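Local atomic coordinates of mercuric reductase (Metallosphaera sedula, PDB entry 4YWO), a protein that probably reduces mercuric ion to elemental mercury with electrons from NADPH, working as a homodimeric FAD-dependent enzyme of the pyridine nucleotide-disulfide oxidoreductase family. Residues 54-67 / 88-100. Numbering follows the deposited sequence. Where two conformers were deposited one is given.
Sequences VNVGCVPSKRMLYI and SFQEKDGLVQEMR. With FAD (flavin-adenine dinucleotide), chain B.
R100 takes hold of N55 side-on: its NE and NH2 both donate to N55 OD1, at 2.9 and 2.8 Å. The oxygen lies in the guanidinium plane; NE meets it on a lone pair, while NH2 sits 24° off the carbonyl plane. ND2 of the same amide reaches the carbonyls of I49 and G51, which leaves little freedom to its rotation. Next to this grip V96 fits against V54, its CG1 3.3 Å from V54 O, a buried carbonyl without a hydrogen-bond partner. V59 and M99 then meet tip to tip, CG1 to SD at 3.8 Å. Further along, P60 CB rests on K92 CD at 3.6 Å, and R63 lays its CG and CD against L95 CD2. M64, bent at both chi2 and chi3, curls its methyl over the face of F89, where CE, 3.8 Å from the ring centroid, makes a CH-pi contact; SD, set obliquely to the ring, adds a Met-aromatic one. R63 NH2 makes a long salt bridge to E91 OE2, whereas its NH1 bonds to I383 O and N385 OD1 of the second subunit. Segments 58-67 and 88-100 thus run roughly antiparallel, their axes at 139°. What they carry on the far side of 58-67 is the redox centre: C58, disulfide-bonded to C53, has SG 3.2 Å from FAD C10, and K62, an FAD-binding residue, is salt-bridged to E188. The chemistry is therefore divided, with a mostly apolar seam behind the helix, a firm N55-R100 pair at one end of the contact, a long R63-E91 ion pair towards the other, and flavin and disulfide in front.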
ATOM      1  N   VAL A  54      -1.548  -4.126  22.010  1.00 17.72           N
ATOM      2  CA  VAL A  54      -0.158  -3.760  22.220  1.00 18.95           C
ATOM      3  C   VAL A  54       0.620  -4.826  22.919  1.00 18.78           C
ATOM      4  O   VAL A  54       1.818  -4.987  22.730  1.00 18.37           O
ATOM      5  CB  VAL A  54      -0.030  -2.344  22.855  1.00 20.36           C
ATOM      6  CG1 VAL A  54      -0.406  -2.331  24.326  1.00 21.94           C
ATOM      7  CG2 VAL A  54       1.369  -1.826  22.692  1.00 21.32           C
ATOM      8  N   ASN A  55      -0.022  -5.566  23.822  1.00 18.27           N
ATOM      9  CA  ASN A  55       0.696  -6.480  24.721  1.00 16.68           C
ATOM     10  C   ASN A  55       0.827  -7.871  24.257  1.00 15.67           C
ATOM     11  O   ASN A  55       1.930  -8.487  24.394  1.00 20.31           O
ATOM     12  CB  ASN A  55      -0.026  -6.476  26.094  1.00 19.35           C
ATOM     13  CG  ASN A  55       0.128  -5.141  26.787  1.00 20.52           C
ATOM     14  OD1 ASN A  55       1.228  -4.692  27.046  1.00 23.22           O
ATOM     15  ND2 ASN A  55      -0.983  -4.480  27.056  1.00 19.50           N
ATOM     16  N   VAL A  56      -0.212  -8.452  23.684  1.00 16.74           N
ATOM     17  CA  VAL A  56      -0.220  -9.857  23.283  1.00 16.96           C
ATOM     18  C   VAL A  56      -0.946 -10.102  21.989  1.00 18.54           C
ATOM     19  O   VAL A  56      -1.324 -11.252  21.652  1.00 20.41           O
ATOM     20  CB  VAL A  56      -0.867 -10.819  24.324  1.00 20.31           C
ATOM     21  CG1 VAL A  56       0.004 -10.943  25.556  1.00 23.57           C
ATOM     22  CG2 VAL A  56      -2.278 -10.344  24.643  1.00 21.04           C
ATOM     23  N   GLY A  57      -1.054  -9.074  21.179  1.00 18.58           N
ATOM     24  CA  GLY A  57      -1.870  -9.156  19.997  1.00 18.12           C
ATOM     25  C   GLY A  57      -1.126  -8.587  18.786  1.00 17.26           C
ATOM     26  O   GLY A  57      -0.049  -9.166  18.497  1.00 17.92           O
ATOM     27  N   CYS A  58      -1.704  -7.595  18.117  1.00 19.66           N
ATOM     28  CA  CYS A  58      -1.245  -7.125  16.822  1.00 20.77           C
ATOM     29  C   CYS A  58       0.200  -6.670  16.828  1.00 20.79           C
ATOM     30  O   CYS A  58       0.935  -6.932  15.875  1.00 20.37           O
ATOM     31  CB  CYS A  58      -2.144  -5.992  16.320  1.00 21.90           C
ATOM     32  SG  CYS A  58      -3.687  -5.799  17.241  1.00 26.68           S
ATOM     33  N   VAL A  59       0.618  -5.983  17.884  1.00 18.67           N
ATOM     34  CA  VAL A  59       1.989  -5.437  17.858  1.00 17.34           C
ATOM     35  C   VAL A  59       3.087  -6.521  17.969  1.00 17.07           C
ATOM     36  O   VAL A  59       3.950  -6.636  17.077  1.00 17.70           O
ATOM     37  CB  VAL A  59       2.167  -4.333  18.903  1.00 19.74           C
ATOM     38  CG1 VAL A  59       3.587  -3.961  19.051  1.00 19.35           C
ATOM     39  CG2 VAL A  59       1.279  -3.174  18.498  1.00 18.84           C
ATOM     40  N   PRO A  60       3.043  -7.413  19.005  1.00 15.03           N
ATOM     41  CA  PRO A  60       4.095  -8.406  19.064  1.00 14.93           C
ATOM     42  C   PRO A  60       3.989  -9.463  17.905  1.00 14.97           C
ATOM     43  O   PRO A  60       5.048  -9.946  17.410  1.00 15.45           O
ATOM     44  CB  PRO A  60       3.807  -9.138  20.402  1.00 16.68           C
ATOM     45  CG  PRO A  60       2.441  -8.655  20.777  1.00 18.18           C
ATOM     46  CD  PRO A  60       2.270  -7.344  20.270  1.00 17.14           C
ATOM     47  N   SER A  61       2.770  -9.723  17.412  1.00 15.16           N
ATOM     48  CA  SER A  61       2.578 -10.740  16.371  1.00 15.53           C
ATOM     49  C   SER A  61       3.163 -10.214  15.008  1.00 14.73           C
ATOM     50  O   SER A  61       3.941 -10.935  14.313  1.00 14.77           O
ATOM     51  CB  SER A  61       1.205 -11.260  16.250  1.00 18.77           C
ATOM     52  OG  SER A  61       0.308 -10.266  15.943  1.00 21.79           O
ATOM     53  N   LYS A  62       2.884  -8.969  14.724  1.00 13.71           N
ATOM     54  CA  LYS A  62       3.442  -8.396  13.454  1.00 14.67           C
ATOM     55  C   LYS A  62       4.922  -8.254  13.582  1.00 14.22           C
ATOM     56  O   LYS A  62       5.634  -8.344  12.580  1.00 14.59           O
ATOM     57  CB  LYS A  62       2.665  -7.121  13.066  1.00 16.96           C
ATOM     58  CG  LYS A  62       1.356  -7.393  12.211  1.00 22.25           C
ATOM     59  CD  LYS A  62       0.473  -8.651  12.562  1.00 26.33           C
ATOM     60  CE  LYS A  62      -0.710  -8.406  13.283  1.00 35.89           C
ATOM     61  NZ  LYS A  62      -1.269  -9.781  13.510  1.00 22.00           N
ATOM     62  N   ARG A  63       5.444  -7.926  14.757  1.00 13.98           N
ATOM     63  CA  ARG A  63       6.885  -7.850  14.875  1.00 13.54           C
ATOM     64  C   ARG A  63       7.518  -9.187  14.587  1.00 14.16           C
ATOM     65  O   ARG A  63       8.530  -9.273  13.861  1.00 14.44           O
ATOM     66  CB  ARG A  63       7.297  -7.323  16.253  1.00 15.52           C
ATOM     67  CG  ARG A  63       8.799  -7.366  16.519  1.00 15.24           C
ATOM     68  CD  ARG A  63       9.531  -6.371  15.578  1.00 16.46           C
ATOM     69  NE  ARG A  63      10.868  -6.201  16.056  1.00 22.78           N
ATOM     70  CZ  ARG A  63      11.738  -5.407  15.477  1.00 32.13           C
ATOM     71  NH1 ARG A  63      11.418  -4.692  14.410  1.00 33.55           N
ATOM     72  NH2 ARG A  63      12.992  -5.399  15.955  1.00 32.80           N
ATOM     73  N   MET A  64       6.975 -10.262  15.176  1.00 13.10           N
ATOM     74  CA  MET A  64       7.616 -11.554  14.948  1.00 15.48           C
ATOM     75  C   MET A  64       7.451 -12.030  13.485  1.00 16.02           C
ATOM     76  O   MET A  64       8.347 -12.650  12.896  1.00 15.01           O
ATOM     77  CB  MET A  64       7.060 -12.610  15.836  1.00 16.35           C
ATOM     78  CG  MET A  64       7.325 -12.397  17.307  1.00 17.70           C
ATOM     79  SD  MET A  64       9.059 -11.962  17.689  1.00 20.85           S
ATOM     80  CE  MET A  64       9.956 -13.238  17.023  1.00 19.93           C
ATOM     81  N   LEU A  65       6.357 -11.661  12.817  1.00 13.24           N
ATOM     82  CA  LEU A  65       6.216 -12.017  11.407  1.00 13.01           C
ATOM     83  C   LEU A  65       7.173 -11.234  10.550  1.00 13.01           C
ATOM     84  O   LEU A  65       7.669 -11.796   9.557  1.00 14.64           O
ATOM     85  CB  LEU A  65       4.741 -11.721  10.888  1.00 13.30           C
ATOM     86  CG  LEU A  65       3.715 -12.741  11.390  1.00 15.09           C
ATOM     87  CD1 LEU A  65       2.332 -12.150  11.249  1.00 16.11           C
ATOM     88  CD2 LEU A  65       3.818 -13.967  10.560  1.00 18.83           C
ATOM     89  N   TYR A  66       7.503 -10.001  10.927  1.00 12.25           N
ATOM     90  CA  TYR A  66       8.511  -9.153  10.214  1.00 12.81           C
ATOM     91  C   TYR A  66       9.887  -9.816  10.312  1.00 13.69           C
ATOM     92  O   TYR A  66      10.584 -10.015   9.293  1.00 14.28           O
ATOM     93  CB  TYR A  66       8.492  -7.744  10.728  1.00 15.51           C
ATOM     94  CG  TYR A  66       9.701  -6.952  10.281  1.00 14.20           C
ATOM     95  CD1 TYR A  66       9.769  -6.507   9.013  1.00 16.58           C
ATOM     96  CD2 TYR A  66      10.748  -6.677  11.168  1.00 15.56           C
ATOM     97  CE1 TYR A  66      10.892  -5.785   8.627  1.00 16.86           C
ATOM     98  CE2 TYR A  66      11.856  -5.968  10.776  1.00 16.10           C
ATOM     99  CZ  TYR A  66      11.930  -5.604   9.500  1.00 17.35           C
ATOM    100  OH  TYR A  66      13.098  -4.862   9.167  1.00 21.57           O
ATOM    101  N   ILE A  67      10.219 -10.183  11.537  1.00 13.07           N
ATOM    102  CA  ILE A  67      11.539 -10.872  11.781  1.00 14.56           C
ATOM    103  C   ILE A  67      11.582 -12.147  10.990  1.00 14.78           C
ATOM    104  O   ILE A  67      12.601 -12.438  10.295  1.00 15.80           O
ATOM    105  CB  ILE A  67      11.696 -11.192  13.258  1.00 16.69           C
ATOM    106  CG1 ILE A  67      11.912  -9.893  13.952  1.00 19.08           C
ATOM    107  CG2 ILE A  67      12.989 -12.023  13.431  1.00 17.94           C
ATOM    108  CD1 ILE A  67      11.920 -10.045  15.395  1.00 26.31           C
ATOM    109  N   SER A  88      15.005 -13.328  19.652  1.00 21.45           N
ATOM    110  CA  SER A  88      14.180 -12.301  19.016  0.50 20.62           C
ATOM    111  C   SER A  88      12.808 -12.181  19.688  1.00 21.13           C
ATOM    112  O   SER A  88      12.209 -11.130  19.601  1.00 21.99           O
ATOM    113  CB  SER A  88      14.062 -12.546  17.503  0.50 19.13           C
ATOM    114  OG  SER A  88      13.461 -13.825  17.307  0.50 19.37           O
ATOM    115  N   PHE A  89      12.343 -13.227  20.335  1.00 20.41           N
ATOM    116  CA  PHE A  89      11.029 -13.103  21.108  1.00 22.99           C
ATOM    117  C   PHE A  89      11.177 -12.188  22.308  1.00 25.47           C
ATOM    118  O   PHE A  89      10.360 -11.258  22.572  1.00 25.66           O
ATOM    119  CB  PHE A  89      10.489 -14.441  21.537  1.00 22.30           C
ATOM    120  CG  PHE A  89       9.914 -15.306  20.448  1.00 22.10           C
ATOM    121  CD1 PHE A  89       8.592 -15.142  20.029  1.00 19.57           C
ATOM    122  CD2 PHE A  89      10.659 -16.324  19.843  1.00 22.16           C
ATOM    123  CE1 PHE A  89       8.061 -15.993  19.025  1.00 21.32           C
ATOM    124  CE2 PHE A  89      10.133 -17.142  18.861  1.00 24.40           C
ATOM    125  CZ  PHE A  89       8.822 -16.951  18.425  1.00 22.07           C
ATOM    126  N   GLN A  90      12.320 -12.341  22.995  1.00 25.86           N
ATOM    127  CA  GLN A  90      12.616 -11.418  24.078  1.00 32.07           C
ATOM    128  C   GLN A  90      12.974  -9.989  23.626  1.00 29.67           C
ATOM    129  O   GLN A  90      12.523  -9.052  24.223  1.00 32.94           O
ATOM    130  CB  GLN A  90      13.710 -12.029  25.007  1.00 36.86           C
ATOM    131  CG  GLN A  90      13.906 -11.267  26.315  1.00 52.21           C
ATOM    132  CD  GLN A  90      15.091 -10.328  26.293  1.00 59.39           C
ATOM    133  OE1 GLN A  90      16.209 -10.733  25.977  1.00 72.16           O
ATOM    134  NE2 GLN A  90      14.862  -9.068  26.660  1.00 64.58           N
ATOM    135  N   GLU A  91      13.676  -9.768  22.515  1.00 29.91           N
ATOM    136  CA  GLU A  91      13.931  -8.447  21.988  1.00 32.11           C
ATOM    137  C   GLU A  91      12.678  -7.618  21.715  1.00 34.74           C
ATOM    138  O   GLU A  91      12.671  -6.417  21.889  1.00 36.89           O
ATOM    139  CB  GLU A  91      14.791  -8.501  20.699  1.00 43.30           C
ATOM    140  CG  GLU A  91      14.645  -7.209  19.835  1.00 50.06           C
ATOM    141  CD  GLU A  91      15.163  -7.248  18.377  1.00 59.38           C
ATOM    142  OE1 GLU A  91      14.848  -8.189  17.564  1.00 48.67           O
ATOM    143  OE2 GLU A  91      15.860  -6.257  18.011  1.00 61.90           O
ATOM    144  N   LYS A  92      11.635  -8.285  21.195  1.00 25.34           N
ATOM    145  CA  LYS A  92      10.329  -7.685  20.844  1.00 26.57           C
ATOM    146  C   LYS A  92       9.682  -7.135  22.097  1.00 29.76           C
ATOM    147  O   LYS A  92       8.920  -6.145  22.046  1.00 25.54           O
ATOM    148  CB  LYS A  92       9.444  -8.787  20.213  1.00 30.40           C
ATOM    149  CG  LYS A  92       7.993  -8.835  20.743  1.00 37.47           C
ATOM    150  CD  LYS A  92       7.337 -10.022  20.149  1.00 42.97           C
ATOM    151  CE  LYS A  92       7.402 -11.241  21.043  1.00 32.76           C
ATOM    152  NZ  LYS A  92       7.059 -10.994  22.459  1.00 33.30           N
ATOM    153  N   ASP A  93      10.054  -7.663  23.274  1.00 28.50           N
ATOM    154  CA  ASP A  93       9.451  -7.126  24.530  1.00 29.69           C
ATOM    155  C   ASP A  93       9.853  -5.657  24.779  1.00 27.62           C
ATOM    156  O   ASP A  93       9.057  -4.849  25.226  1.00 26.29           O
ATOM    157  CB  ASP A  93       9.883  -7.958  25.733  1.00 36.15           C
ATOM    158  CG  ASP A  93       9.311  -9.363  25.745  1.00 39.48           C
ATOM    159  OD1 ASP A  93       8.329  -9.710  25.072  1.00 40.42           O
ATOM    160  OD2 ASP A  93       9.845 -10.155  26.548  1.00 55.90           O
ATOM    161  N   GLY A  94      11.019  -5.259  24.327  1.00 28.36           N
ATOM    162  CA  GLY A  94      11.378  -3.846  24.347  1.00 24.76           C
ATOM    163  C   GLY A  94      10.504  -2.885  23.539  1.00 26.27           C
ATOM    164  O   GLY A  94      10.179  -1.773  23.976  1.00 26.08           O
ATOM    165  N   LEU A  95      10.135  -3.327  22.330  1.00 23.27           N
ATOM    166  CA  LEU A  95       9.258  -2.550  21.458  1.00 24.25           C
ATOM    167  C   LEU A  95       7.860  -2.473  22.093  1.00 19.93           C
ATOM    168  O   LEU A  95       7.251  -1.409  22.097  1.00 22.57           O
ATOM    169  CB  LEU A  95       9.203  -3.248  20.077  1.00 23.26           C
ATOM    170  CG  LEU A  95       8.150  -2.665  19.176  1.00 25.99           C
ATOM    171  CD1 LEU A  95       8.460  -1.245  18.758  1.00 30.07           C
ATOM    172  CD2 LEU A  95       8.077  -3.533  17.915  1.00 33.57           C
ATOM    173  N   VAL A  96       7.380  -3.575  22.655  1.00 20.63           N
ATOM    174  CA  VAL A  96       6.067  -3.625  23.285  1.00 19.63           C
ATOM    175  C   VAL A  96       6.058  -2.594  24.415  1.00 21.17           C
ATOM    176  O   VAL A  96       5.164  -1.758  24.578  1.00 22.09           O
ATOM    177  CB  VAL A  96       5.713  -5.041  23.796  1.00 21.49           C
ATOM    178  CG1 VAL A  96       4.503  -5.010  24.692  1.00 23.09           C
ATOM    179  CG2 VAL A  96       5.432  -5.959  22.611  1.00 22.44           C
ATOM    180  N   GLN A  97       7.077  -2.674  25.256  1.00 22.46           N
ATOM    181  CA  GLN A  97       7.194  -1.683  26.397  1.00 22.87           C
ATOM    182  C   GLN A  97       7.246  -0.240  26.034  1.00 24.02           C
ATOM    183  O   GLN A  97       6.559   0.619  26.610  1.00 24.36           O
ATOM    184  CB  GLN A  97       8.424  -2.057  27.251  1.00 25.79           C
ATOM    185  CG  GLN A  97       8.173  -3.398  27.949  1.00 31.95           C
ATOM    186  CD  GLN A  97       9.426  -4.015  28.574  1.00 44.36           C
ATOM    187  OE1 GLN A  97      10.441  -3.325  28.784  1.00 47.90           O
ATOM    188  NE2 GLN A  97       9.364  -5.323  28.856  1.00 51.39           N
ATOM    189  N   GLU A  98       8.014   0.070  24.978  1.00 22.83           N
ATOM    190  CA  GLU A  98       8.071   1.384  24.444  1.00 25.57           C
ATOM    191  C   GLU A  98       6.734   1.822  23.863  1.00 23.93           C
ATOM    192  O   GLU A  98       6.263   2.936  24.120  1.00 22.83           O
ATOM    193  CB  GLU A  98       9.127   1.494  23.317  1.00 30.10           C
ATOM    194  CG  GLU A  98       9.094   2.860  22.626  1.00 36.96           C
ATOM    195  CD  GLU A  98       9.502   2.890  21.123  1.00 47.88           C
ATOM    196  OE1 GLU A  98       9.450   4.006  20.579  1.00 52.51           O
ATOM    197  OE2 GLU A  98       9.889   1.881  20.465  1.00 47.00           O
ATOM    198  N   MET A  99       6.093   0.956  23.095  1.00 21.53           N
ATOM    199  CA  MET A  99       4.828   1.369  22.522  1.00 24.70           C
ATOM    200  C   MET A  99       3.703   1.509  23.562  1.00 23.86           C
ATOM    201  O   MET A  99       2.848   2.364  23.450  1.00 23.98           O
ATOM    202  CB  MET A  99       4.447   0.416  21.397  1.00 25.51           C
ATOM    203  CG  MET A  99       5.445   0.494  20.260  1.00 32.84           C
ATOM    204  SD  MET A  99       5.056  -0.518  18.753  1.00 41.64           S
ATOM    205  CE  MET A  99       3.341  -0.014  18.895  1.00 25.98           C
ATOM    206  N   ARG A 100       3.740   0.660  24.572  1.00 21.67           N
ATOM    207  CA  ARG A 100       2.750   0.677  25.679  1.00 22.47           C
ATOM    208  C   ARG A 100       2.906   2.023  26.397  1.00 24.15           C
ATOM    209  O   ARG A 100       1.922   2.721  26.703  1.00 24.08           O
ATOM    210  CB  ARG A 100       2.872  -0.493  26.609  1.00 24.48           C
ATOM    211  CG  ARG A 100       1.800  -0.518  27.702  1.00 26.09           C
ATOM    212  CD  ARG A 100       2.300  -1.312  28.893  1.00 33.86           C
ATOM    213  NE  ARG A 100       2.576  -2.643  28.544  1.00 40.32           N
ATOM    214  CZ  ARG A 100       3.638  -3.344  28.917  1.00 29.13           C
ATOM    215  NH1 ARG A 100       4.657  -2.859  29.621  1.00 36.67           N
ATOM    216  NH2 ARG A 100       3.672  -4.545  28.491  1.00 30.85           N
TER
HETATM  217  PA  FAD B 501      -9.281  -5.513  25.094  1.00 17.78           P
HETATM  218  O1A FAD B 501      -8.129  -4.663  24.614  1.00 19.64           O
HETATM  219  O2A FAD B 501      -9.030  -6.928  25.559  1.00 18.26           O
HETATM  220  O5B FAD B 501     -10.032  -4.720  26.277  1.00 17.74           O
HETATM  221  C5B FAD B 501     -10.319  -5.368  27.514  1.00 17.11           C
HETATM  222  C4B FAD B 501      -9.483  -4.739  28.622  1.00 17.73           C
HETATM  223  O4B FAD B 501     -10.333  -4.337  29.699  1.00 19.23           O
HETATM  224  C3B FAD B 501      -8.466  -5.726  29.173  1.00 20.09           C
HETATM  225  O3B FAD B 501      -7.141  -5.217  28.992  1.00 25.99           O
HETATM  226  C2B FAD B 501      -8.771  -5.870  30.650  1.00 19.08           C
HETATM  227  O2B FAD B 501      -7.643  -5.454  31.426  1.00 23.94           O
HETATM  228  C1B FAD B 501      -9.959  -4.963  30.931  1.00 18.32           C
HETATM  229  N9A FAD B 501     -11.093  -5.768  31.448  1.00 17.10           N
HETATM  230  C8A FAD B 501     -11.601  -6.873  30.872  1.00 16.71           C
HETATM  231  N7A FAD B 501     -12.633  -7.373  31.598  1.00 19.54           N
HETATM  232  C5A FAD B 501     -12.799  -6.575  32.669  1.00 17.10           C
HETATM  233  C6A FAD B 501     -13.710  -6.530  33.837  1.00 17.35           C
HETATM  234  N6A FAD B 501     -14.676  -7.464  34.008  1.00 20.32           N
HETATM  235  N1A FAD B 501     -13.544  -5.524  34.725  1.00 18.49           N
HETATM  236  C2A FAD B 501     -12.588  -4.590  34.566  1.00 19.44           C
HETATM  237  N3A FAD B 501     -11.728  -4.570  33.531  1.00 19.50           N
HETATM  238  C4A FAD B 501     -11.781  -5.518  32.566  1.00 17.83           C
HETATM  239  N1  FAD B 501      -6.447  -6.789  15.291  1.00 16.17           N
HETATM  240  C2  FAD B 501      -6.055  -6.049  14.224  1.00 19.73           C
HETATM  241  O2  FAD B 501      -6.808  -5.139  13.815  1.00 18.81           O
HETATM  242  N3  FAD B 501      -4.888  -6.254  13.587  1.00 18.22           N
HETATM  243  C4  FAD B 501      -4.027  -7.207  13.963  1.00 22.99           C
HETATM  244  O4  FAD B 501      -2.949  -7.373  13.350  1.00 24.59           O
HETATM  245  C4X FAD B 501      -4.380  -8.062  15.122  1.00 19.87           C
HETATM  246  N5  FAD B 501      -3.565  -9.045  15.564  1.00 19.22           N
HETATM  247  C5X FAD B 501      -3.915  -9.809  16.625  1.00 17.24           C
HETATM  248  C6  FAD B 501      -3.061 -10.815  17.062  1.00 16.55           C
HETATM  249  C7  FAD B 501      -3.413 -11.603  18.152  1.00 17.65           C
HETATM  250  C7M FAD B 501      -2.486 -12.693  18.623  1.00 18.69           C
HETATM  251  C8  FAD B 501      -4.704 -11.373  18.852  1.00 18.79           C
HETATM  252  C8M FAD B 501      -5.083 -12.229  20.032  1.00 18.68           C
HETATM  253  C9  FAD B 501      -5.562 -10.369  18.419  1.00 16.81           C
HETATM  254  C9A FAD B 501      -5.209  -9.580  17.330  1.00 17.00           C
HETATM  255  N10 FAD B 501      -6.072  -8.559  16.884  1.00 16.62           N
HETATM  256  C10 FAD B 501      -5.677  -7.785  15.778  1.00 17.59           C
HETATM  257  C1' FAD B 501      -7.350  -8.310  17.555  1.00 16.27           C
HETATM  258  C2' FAD B 501      -7.224  -7.083  18.450  1.00 18.32           C
HETATM  259  O2' FAD B 501      -6.085  -7.230  19.305  1.00 21.07           O
HETATM  260  C3' FAD B 501      -8.476  -6.894  19.298  1.00 20.35           C
HETATM  261  O3' FAD B 501      -9.632  -6.907  18.454  1.00 21.49           O
HETATM  262  C4' FAD B 501      -8.422  -5.579  20.065  1.00 20.13           C
HETATM  263  O4' FAD B 501      -7.382  -5.640  21.047  1.00 23.83           O
HETATM  264  C5' FAD B 501      -9.752  -5.292  20.752  1.00 18.28           C
HETATM  265  O5' FAD B 501      -9.537  -4.420  21.861  1.00 17.38           O
HETATM  266  P   FAD B 501     -10.657  -4.264  23.006  1.00 15.20           P
HETATM  267  O1P FAD B 501     -10.335  -3.029  23.814  1.00 14.88           O
HETATM  268  O2P FAD B 501     -12.015  -4.411  22.363  1.00 14.52           O
HETATM  269  O3P FAD B 501     -10.395  -5.553  23.933  1.00 15.00           O